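Local structure of phosphatidylinositol-specific phospholipase C1 (3H4X) at residues V258-A263 with I284-H289. The protein belongs to the calcium-dependent phosphatidylinositol-specific phospholipase C family, whose catalytic domain is a TIM-type barrel of parallel strands flanked by helices. Sequence-based numbering, arbitrary orientation.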
loop_
_atom_site.group_PDB
_atom_site.type_symbol
_atom_site.label_atom_id
_atom_site.label_comp_id
_atom_site.label_asym_id
_atom_site.label_seq_id
_atom_site.Cartn_x
_atom_site.Cartn_y
_atom_site.Cartn_z
ATOM N N VAL A 258 4.431 -9.189 0.677
ATOM C CA VAL A 258 3.305 -8.439 1.214
ATOM C C VAL A 258 2.028 -9.186 0.849
ATOM O O VAL A 258 1.901 -9.707 -0.261
ATOM C CB VAL A 258 3.267 -7.000 0.649
ATOM C CG1 VAL A 258 2.121 -6.199 1.269
ATOM C CG2 VAL A 258 4.606 -6.313 0.878
ATOM N N PHE A 259 1.100 -9.240 1.797
ATOM C CA PHE A 259 -0.141 -9.990 1.660
ATOM C C PHE A 259 -1.257 -9.100 2.163
ATOM O O PHE A 259 -1.075 -8.355 3.123
ATOM C CB PHE A 259 -0.054 -11.282 2.466
ATOM C CG PHE A 259 1.060 -12.171 2.021
ATOM C CD1 PHE A 259 0.821 -13.205 1.131
ATOM C CD2 PHE A 259 2.357 -11.947 2.450
ATOM C CE1 PHE A 259 1.858 -14.007 0.694
ATOM C CE2 PHE A 259 3.397 -12.750 2.023
ATOM C CZ PHE A 259 3.144 -13.785 1.147
ATOM N N ASP A 260 -2.403 -9.159 1.500
ATOM C CA ASP A 260 -3.469 -8.199 1.732
ATOM C C ASP A 260 -4.791 -8.942 1.638
ATOM O O ASP A 260 -5.095 -9.549 0.605
ATOM C CB ASP A 260 -3.366 -7.110 0.661
ATOM C CG ASP A 260 -4.275 -5.936 0.913
ATOM O OD1 ASP A 260 -5.496 -6.145 1.014
ATOM O OD2 ASP A 260 -3.762 -4.798 0.995
ATOM N N GLY A 261 -5.572 -8.931 2.712
ATOM C CA GLY A 261 -6.807 -9.701 2.719
ATOM C C GLY A 261 -7.756 -9.272 3.814
ATOM O O GLY A 261 -7.411 -8.478 4.688
ATOM N N ASP A 262 -8.962 -9.822 3.763
ATOM C CA ASP A 262 -10.048 -9.462 4.661
ATOM C C ASP A 262 -9.767 -9.867 6.112
ATOM O O ASP A 262 -9.474 -11.031 6.398
ATOM C CB ASP A 262 -11.322 -10.140 4.163
ATOM C CG ASP A 262 -12.510 -9.843 5.031
ATOM O OD1 ASP A 262 -12.928 -8.670 5.077
ATOM O OD2 ASP A 262 -13.022 -10.788 5.669
ATOM N N ALA A 263 -9.880 -8.906 7.028
ATOM C CA ALA A 263 -9.588 -9.153 8.443
ATOM C C ALA A 263 -10.432 -10.277 9.050
ATOM O O ALA A 263 -9.902 -11.167 9.721
ATOM C CB ALA A 263 -9.756 -7.876 9.256
ATOM N N ILE A 284 -1.511 -6.998 5.517
ATOM C CA ILE A 284 -2.525 -5.948 5.562
ATOM C C ILE A 284 -3.893 -6.594 5.726
ATOM O O ILE A 284 -4.295 -7.417 4.897
ATOM C CB ILE A 284 -2.536 -5.083 4.271
ATOM C CG1 ILE A 284 -1.270 -4.232 4.139
ATOM C CG2 ILE A 284 -3.744 -4.158 4.262
ATOM C CD1 ILE A 284 -0.005 -5.004 3.897
ATOM N N MET A 285 -4.601 -6.219 6.791
ATOM C CA MET A 285 -5.938 -6.735 7.053
ATOM C C MET A 285 -6.971 -5.644 6.813
ATOM O O MET A 285 -7.002 -4.628 7.515
ATOM C CB MET A 285 -6.054 -7.269 8.477
ATOM C CG MET A 285 -5.119 -8.420 8.786
ATOM S SD MET A 285 -5.707 -9.321 10.224
ATOM C CE MET A 285 -4.449 -10.588 10.384
ATOM N N THR A 286 -7.813 -5.864 5.810
ATOM C CA THR A 286 -8.770 -4.862 5.365
ATOM C C THR A 286 -10.137 -5.030 6.031
ATOM O O THR A 286 -10.462 -6.089 6.571
ATOM C CB THR A 286 -8.921 -4.883 3.828
ATOM O OG1 THR A 286 -9.291 -6.197 3.400
ATOM C CG2 THR A 286 -7.608 -4.497 3.149
ATOM N N ASP A 287 -10.937 -3.974 5.979
ATOM C CA ASP A 287 -12.253 -3.972 6.611
ATOM C C ASP A 287 -12.173 -4.478 8.046
ATOM O O ASP A 287 -12.921 -5.370 8.453
ATOM C CB ASP A 287 -13.248 -4.784 5.783
ATOM C CG ASP A 287 -13.595 -4.105 4.474
ATOM O OD1 ASP A 287 -13.875 -2.890 4.498
ATOM O OD2 ASP A 287 -13.575 -4.772 3.424
ATOM N N ALA A 288 -11.261 -3.888 8.808
ATOM C CA ALA A 288 -11.030 -4.280 10.194
ATOM C C ALA A 288 -12.300 -4.222 11.040
ATOM O O ALA A 288 -12.444 -4.962 12.013
ATOM C CB ALA A 288 -9.948 -3.409 10.813
ATOM N N HIS A 289 -13.222 -3.344 10.666
ATOM C CA HIS A 289 -14.460 -3.172 11.419
ATOM C C HIS A 289 -15.410 -4.365 11.299
ATOM O O HIS A 289 -16.294 -4.548 12.144
ATOM C CB HIS A 289 -15.167 -1.902 10.953
ATOM C CG HIS A 289 -15.547 -1.924 9.507
ATOM N ND1 HIS A 289 -14.615 -1.934 8.490
ATOM C CD2 HIS A 289 -16.760 -1.943 8.906
ATOM C CE1 HIS A 289 -15.239 -1.955 7.326
ATOM N NE2 HIS A 289 -16.540 -1.961 7.551
HETATM O O HOH W 1 -8.030 -7.136 1.062
HETATM O O HOH W 2 -13.202 -8.035 7.740
HETATM O O HOH W 3 -11.963 -6.836 3.269
#
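Phe259 and Gly261 trade backbone hydrogen bonds with Ile284 and Thr286, joining strands 258-262 and 282-286 as parallel neighbours in the beta-alpha barrel of this phospholipase family. Ile284 N gives a nearly straight bond to Phe259 O (2.8 Å), Ile284 O receives Gly261 N, and Gly261 O takes Thr286 N from 31° off its carbonyl plane. The ladder runs one step past strand 258-262: Ala263 N, in the first turn of helix 263-266, reaches Thr286 O at 2.9 Å.

Asp260, Asp262, Ile284 and Thr286 share one face. With CG anti to the backbone N (chi1 -171°), the Asp260 carboxylate stands above its own strand alongside the Ile284 and Thr286 side chains, OD2 at 3.3 Å from Ile284 CG2 and OD1 beside Thr286 CG2. At the earlier end of the ladder, Val258 CG1 meets Ile284 CD1 at 3.6 Å. On the other face Ala263 CB packs against Met285 CB, and Leu312 of helix 302-314 touches both side chains.

Three waters link the polar groups on the Asp260 face and at the strand ends. One molecule donates to both Asp260 OD1 and Thr286 OG1. A second accepts from Thr286 OG1 and donates to Asp262 OD1 and Asp287 OD2, bridging two carboxylates whose nearest oxygens are 4.3 Å apart; their mutual repulsion is probably eased by this shared donor. A third links Asp262 OD1 to Asp287 O.

Farther out, Asp260 OD2 forms a salt bridge with Lys127 NZ and also lies close to the Glu192 carboxylate. Asp262 is the N-cap of helix 263-266: its side chain caps a backbone N of that helix, and OD2 also hydrogen-bonds to Thr265 OG1. Asp262 OD1 accepts from two waters, each at 2.8 Å.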